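Local atomic coordinates of hyaluronoglucosaminidase (Apis mellifera, PDB entry 1FCQ), a protein that hydrolyses hyaluronan as a glycosidase of family 56 and is a major allergen of honeybee venom. Residues S225-W230 with Y265-Y270. Numbering follows the deposited sequence.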
ATOM      1  N   SER A 225      -5.235   0.138  -2.132  1.00 11.26           N
ATOM      2  CA  SER A 225      -5.145   1.610  -2.242  1.00 14.02           C
ATOM      3  C   SER A 225      -6.277   2.105  -3.131  1.00 14.89           C
ATOM      4  O   SER A 225      -6.406   1.659  -4.272  1.00 14.73           O
ATOM      5  CB  SER A 225      -3.795   1.973  -2.830  1.00 13.79           C
ATOM      6  OG  SER A 225      -3.698   3.382  -3.042  1.00 16.13           O
ATOM      7  N   VAL A 226      -7.099   3.037  -2.642  1.00 14.60           N
ATOM      8  CA  VAL A 226      -8.282   3.504  -3.354  1.00 14.56           C
ATOM      9  C   VAL A 226      -8.216   4.997  -3.662  1.00 14.65           C
ATOM     10  O   VAL A 226      -9.196   5.715  -3.574  1.00 14.58           O
ATOM     11  CB  VAL A 226      -9.577   3.125  -2.610  1.00 13.80           C
ATOM     12  CG1 VAL A 226      -9.678   1.595  -2.459  1.00 15.37           C
ATOM     13  CG2 VAL A 226      -9.744   3.760  -1.247  1.00 17.15           C
ATOM     14  N   TYR A 227      -7.025   5.426  -4.077  1.00 14.07           N
ATOM     15  CA  TYR A 227      -6.841   6.847  -4.417  1.00 15.36           C
ATOM     16  C   TYR A 227      -7.642   7.210  -5.661  1.00 15.11           C
ATOM     17  O   TYR A 227      -7.640   6.496  -6.666  1.00 17.67           O
ATOM     18  CB  TYR A 227      -5.360   7.160  -4.577  1.00 15.19           C
ATOM     19  CG  TYR A 227      -4.469   6.870  -3.395  1.00 13.25           C
ATOM     20  CD1 TYR A 227      -4.981   6.519  -2.154  1.00 16.34           C
ATOM     21  CD2 TYR A 227      -3.080   6.943  -3.537  1.00 14.12           C
ATOM     22  CE1 TYR A 227      -4.141   6.246  -1.098  1.00 12.67           C
ATOM     23  CE2 TYR A 227      -2.237   6.700  -2.464  1.00 15.80           C
ATOM     24  CZ  TYR A 227      -2.782   6.328  -1.249  1.00 13.20           C
ATOM     25  OH  TYR A 227      -1.964   6.061  -0.175  1.00 14.66           O
ATOM     26  N   LEU A 228      -8.386   8.324  -5.563  1.00 15.99           N
ATOM     27  CA  LEU A 228      -9.215   8.740  -6.678  1.00 15.26           C
ATOM     28  C   LEU A 228      -8.450   9.448  -7.785  1.00 16.52           C
ATOM     29  O   LEU A 228      -7.362   9.980  -7.593  1.00 19.60           O
ATOM     30  CB  LEU A 228     -10.332   9.688  -6.213  1.00 15.29           C
ATOM     31  CG  LEU A 228     -11.121   9.225  -4.985  1.00 18.22           C
ATOM     32  CD1 LEU A 228     -12.283  10.172  -4.730  1.00 20.11           C
ATOM     33  CD2 LEU A 228     -11.595   7.789  -5.190  1.00 18.18           C
ATOM     34  N   ARG A 229      -9.036   9.357  -8.983  1.00 21.70           N
ATOM     35  CA  ARG A 229      -8.489  10.058 -10.138  1.00 23.24           C
ATOM     36  C   ARG A 229      -9.471  11.159 -10.535  1.00 25.33           C
ATOM     37  O   ARG A 229     -10.684  10.975 -10.463  1.00 21.80           O
ATOM     38  CB  ARG A 229      -8.154   9.133 -11.296  1.00 31.73           C
ATOM     39  CG  ARG A 229      -6.937   8.255 -10.992  1.00 34.48           C
ATOM     40  CD  ARG A 229      -6.294   7.781 -12.289  1.00 33.73           C
ATOM     41  NE  ARG A 229      -7.279   7.088 -13.116  1.00 33.38           N
ATOM     42  CZ  ARG A 229      -7.655   5.828 -12.912  1.00 31.24           C
ATOM     43  NH1 ARG A 229      -7.111   5.141 -11.921  1.00 32.11           N
ATOM     44  NH2 ARG A 229      -8.551   5.275 -13.715  1.00 33.33           N
ATOM     45  N   TRP A 230      -8.919  12.320 -10.877  1.00 24.96           N
ATOM     46  CA  TRP A 230      -9.712  13.474 -11.277  1.00 26.37           C
ATOM     47  C   TRP A 230     -10.349  13.256 -12.644  1.00 30.76           C
ATOM     48  O   TRP A 230     -11.488  13.673 -12.882  1.00 33.79           O
ATOM     49  CB  TRP A 230      -8.821  14.719 -11.282  1.00 33.19           C
ATOM     50  CG  TRP A 230      -9.583  16.007 -11.297  1.00 46.67           C
ATOM     51  CD1 TRP A 230     -10.111  16.670 -10.225  1.00 49.23           C
ATOM     52  CD2 TRP A 230      -9.906  16.789 -12.454  1.00 51.05           C
ATOM     53  NE1 TRP A 230     -10.740  17.814 -10.644  1.00 55.75           N
ATOM     54  CE2 TRP A 230     -10.631  17.911 -12.008  1.00 54.79           C
ATOM     55  CE3 TRP A 230      -9.650  16.645 -13.819  1.00 53.30           C
ATOM     56  CZ2 TRP A 230     -11.103  18.886 -12.883  1.00 58.98           C
ATOM     57  CZ3 TRP A 230     -10.120  17.612 -14.687  1.00 56.10           C
ATOM     58  CH2 TRP A 230     -10.840  18.719 -14.215  1.00 59.46           C
ATOM     59  N   TYR A 265      -6.490   2.106   1.918  1.00 13.70           N
ATOM     60  CA  TYR A 265      -5.628   3.284   1.988  1.00 11.77           C
ATOM     61  C   TYR A 265      -6.337   4.388   1.198  1.00 11.90           C
ATOM     62  O   TYR A 265      -6.722   4.172   0.036  1.00 12.33           O
ATOM     63  CB  TYR A 265      -4.235   2.968   1.406  1.00 10.57           C
ATOM     64  CG  TYR A 265      -3.213   2.993   2.525  1.00 10.45           C
ATOM     65  CD1 TYR A 265      -3.088   1.932   3.421  1.00 13.43           C
ATOM     66  CD2 TYR A 265      -2.435   4.107   2.762  1.00 11.76           C
ATOM     67  CE1 TYR A 265      -2.212   1.998   4.491  1.00 12.34           C
ATOM     68  CE2 TYR A 265      -1.527   4.190   3.811  1.00 13.08           C
ATOM     69  CZ  TYR A 265      -1.430   3.117   4.681  1.00 14.51           C
ATOM     70  OH  TYR A 265      -0.576   3.160   5.754  1.00 13.01           O
ATOM     71  N   TYR A 266      -6.523   5.541   1.832  1.00 13.57           N
ATOM     72  CA  TYR A 266      -7.280   6.636   1.229  1.00 12.12           C
ATOM     73  C   TYR A 266      -6.473   7.927   1.227  1.00 13.45           C
ATOM     74  O   TYR A 266      -5.868   8.282   2.228  1.00 15.03           O
ATOM     75  CB  TYR A 266      -8.522   6.848   2.099  1.00 13.51           C
ATOM     76  CG  TYR A 266      -9.623   7.670   1.478  1.00 13.53           C
ATOM     77  CD1 TYR A 266     -10.646   7.080   0.772  1.00 13.22           C
ATOM     78  CD2 TYR A 266      -9.618   9.061   1.614  1.00 13.63           C
ATOM     79  CE1 TYR A 266     -11.661   7.831   0.179  1.00 14.77           C
ATOM     80  CE2 TYR A 266     -10.634   9.816   1.059  1.00 14.41           C
ATOM     81  CZ  TYR A 266     -11.640   9.204   0.349  1.00 16.97           C
ATOM     82  OH  TYR A 266     -12.630   9.986  -0.221  1.00 18.61           O
ATOM     83  N   TRP A 267      -6.464   8.608   0.075  1.00 13.04           N
ATOM     84  CA  TRP A 267      -5.685   9.849   0.005  1.00 15.17           C
ATOM     85  C   TRP A 267      -6.652  11.009  -0.204  1.00 14.42           C
ATOM     86  O   TRP A 267      -7.665  10.819  -0.868  1.00 14.97           O
ATOM     87  CB  TRP A 267      -4.642   9.821  -1.090  1.00 13.46           C
ATOM     88  CG  TRP A 267      -3.580  10.880  -1.087  1.00 15.60           C
ATOM     89  CD1 TRP A 267      -3.167  11.660  -0.048  1.00 15.12           C
ATOM     90  CD2 TRP A 267      -2.733  11.211  -2.198  1.00 13.11           C
ATOM     91  NE1 TRP A 267      -2.131  12.481  -0.447  1.00 14.94           N
ATOM     92  CE2 TRP A 267      -1.839  12.205  -1.752  1.00 14.03           C
ATOM     93  CE3 TRP A 267      -2.636  10.756  -3.520  1.00 16.05           C
ATOM     94  CZ2 TRP A 267      -0.880  12.772  -2.590  1.00 19.09           C
ATOM     95  CZ3 TRP A 267      -1.671  11.312  -4.343  1.00 19.74           C
ATOM     96  CH2 TRP A 267      -0.802  12.314  -3.871  1.00 18.46           C
ATOM     97  N   TYR A 268      -6.314  12.157   0.379  1.00 12.43           N
ATOM     98  CA  TYR A 268      -7.167  13.341   0.222  1.00 18.95           C
ATOM     99  C   TYR A 268      -6.771  14.169  -0.985  1.00 18.67           C
ATOM    100  O   TYR A 268      -7.335  15.253  -1.193  1.00 18.47           O
ATOM    101  CB  TYR A 268      -7.182  14.176   1.515  1.00 16.93           C
ATOM    102  CG  TYR A 268      -5.804  14.708   1.859  1.00 15.27           C
ATOM    103  CD1 TYR A 268      -5.445  15.958   1.361  1.00 18.09           C
ATOM    104  CD2 TYR A 268      -4.872  14.015   2.598  1.00 11.06           C
ATOM    105  CE1 TYR A 268      -4.193  16.478   1.619  1.00 16.63           C
ATOM    106  CE2 TYR A 268      -3.614  14.517   2.866  1.00 13.58           C
ATOM    107  CZ  TYR A 268      -3.278  15.766   2.357  1.00 16.16           C
ATOM    108  OH  TYR A 268      -2.038  16.308   2.593  1.00 17.49           O
ATOM    109  N   LYS A 269      -5.856  13.694  -1.819  1.00 14.42           N
ATOM    110  CA  LYS A 269      -5.488  14.354  -3.060  1.00 18.27           C
ATOM    111  C   LYS A 269      -5.836  13.422  -4.228  1.00 20.00           C
ATOM    112  O   LYS A 269      -5.895  12.207  -4.024  1.00 17.79           O
ATOM    113  CB  LYS A 269      -3.981  14.608  -3.151  1.00 19.13           C
ATOM    114  CG  LYS A 269      -3.402  15.486  -2.054  1.00 19.34           C
ATOM    115  CD  LYS A 269      -3.859  16.927  -2.271  1.00 20.73           C
ATOM    116  CE  LYS A 269      -2.938  17.872  -1.511  1.00 20.87           C
ATOM    117  NZ  LYS A 269      -3.434  19.277  -1.631  1.00 22.61           N
ATOM    118  N   TYR A 270      -6.064  13.958  -5.416  1.00 17.39           N
ATOM    119  CA  TYR A 270      -6.338  13.128  -6.593  1.00 17.65           C
ATOM    120  C   TYR A 270      -5.023  12.537  -7.060  1.00 15.71           C
ATOM    121  O   TYR A 270      -4.007  13.236  -7.143  1.00 20.20           O
ATOM    122  CB  TYR A 270      -6.998  13.942  -7.724  1.00 16.50           C
ATOM    123  CG  TYR A 270      -8.408  14.331  -7.327  1.00 18.74           C
ATOM    124  CD1 TYR A 270      -8.699  15.604  -6.837  1.00 18.01           C
ATOM    125  CD2 TYR A 270      -9.449  13.414  -7.405  1.00 18.33           C
ATOM    126  CE1 TYR A 270      -9.975  15.940  -6.461  1.00 18.22           C
ATOM    127  CE2 TYR A 270     -10.735  13.744  -7.026  1.00 18.90           C
ATOM    128  CZ  TYR A 270     -11.002  15.024  -6.562  1.00 17.62           C
ATOM    129  OH  TYR A 270     -12.268  15.359  -6.154  1.00 18.37           O
TER
HETATM  130  O   HOH W   1      -8.696   7.868  -1.709  1.00 16.38           O
HETATM  131  O   HOH W   2      -7.475  10.107  -3.619  1.00 14.22           O
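S225-W230 and Y265-Y270 run in nearly the same direction, and their backbones are bridged once, where V226 N donates to Y265 O at 2.9 Å in an almost straight bond. Beyond this bridge the direct pairing stops although the chains run on side by side, and water takes over. One molecule accepts from W267 N and is hydrogen-bonded to V226 O, lying over the centre of the Y266 ring; a second accepts from L228 N at 2.8 Å and is hydrogen-bonded to W267 O and K269 O, which gives all five of these backbone atoms a partner in water.

The Y227 ring is packed across W267 and alongside Y265, a position it reaches with its CG anti to the carbonyl carbon (chi1 -58°). W267 CB sits over one face, 3.6 Å from the Y227 centroid, a CH-pi contact, while the indole edge is turned toward the same ring with planes at 51°; S225 OG, itself hydrogen-bonded to Y184 OH, covers the opposite face. Farther along, W230 directs its CD1 edge onto a face of Y270, 3.8 Å from Y270 CD1, in a T-shaped pair with planes at 84°. L228 CB packs against Y270 CD2 at 4.0 Å, and the Y270 hydroxyl is held by D282.

Strands 221-222 and 261-267 are parallel neighbours in the barrel wall, and here the chain leaving strand 221-222 runs on beside the end of strand 261-267 in this seven-stranded (beta/alpha) TIM barrel, a fold whose active site generally lies at the C-terminal end of the strands.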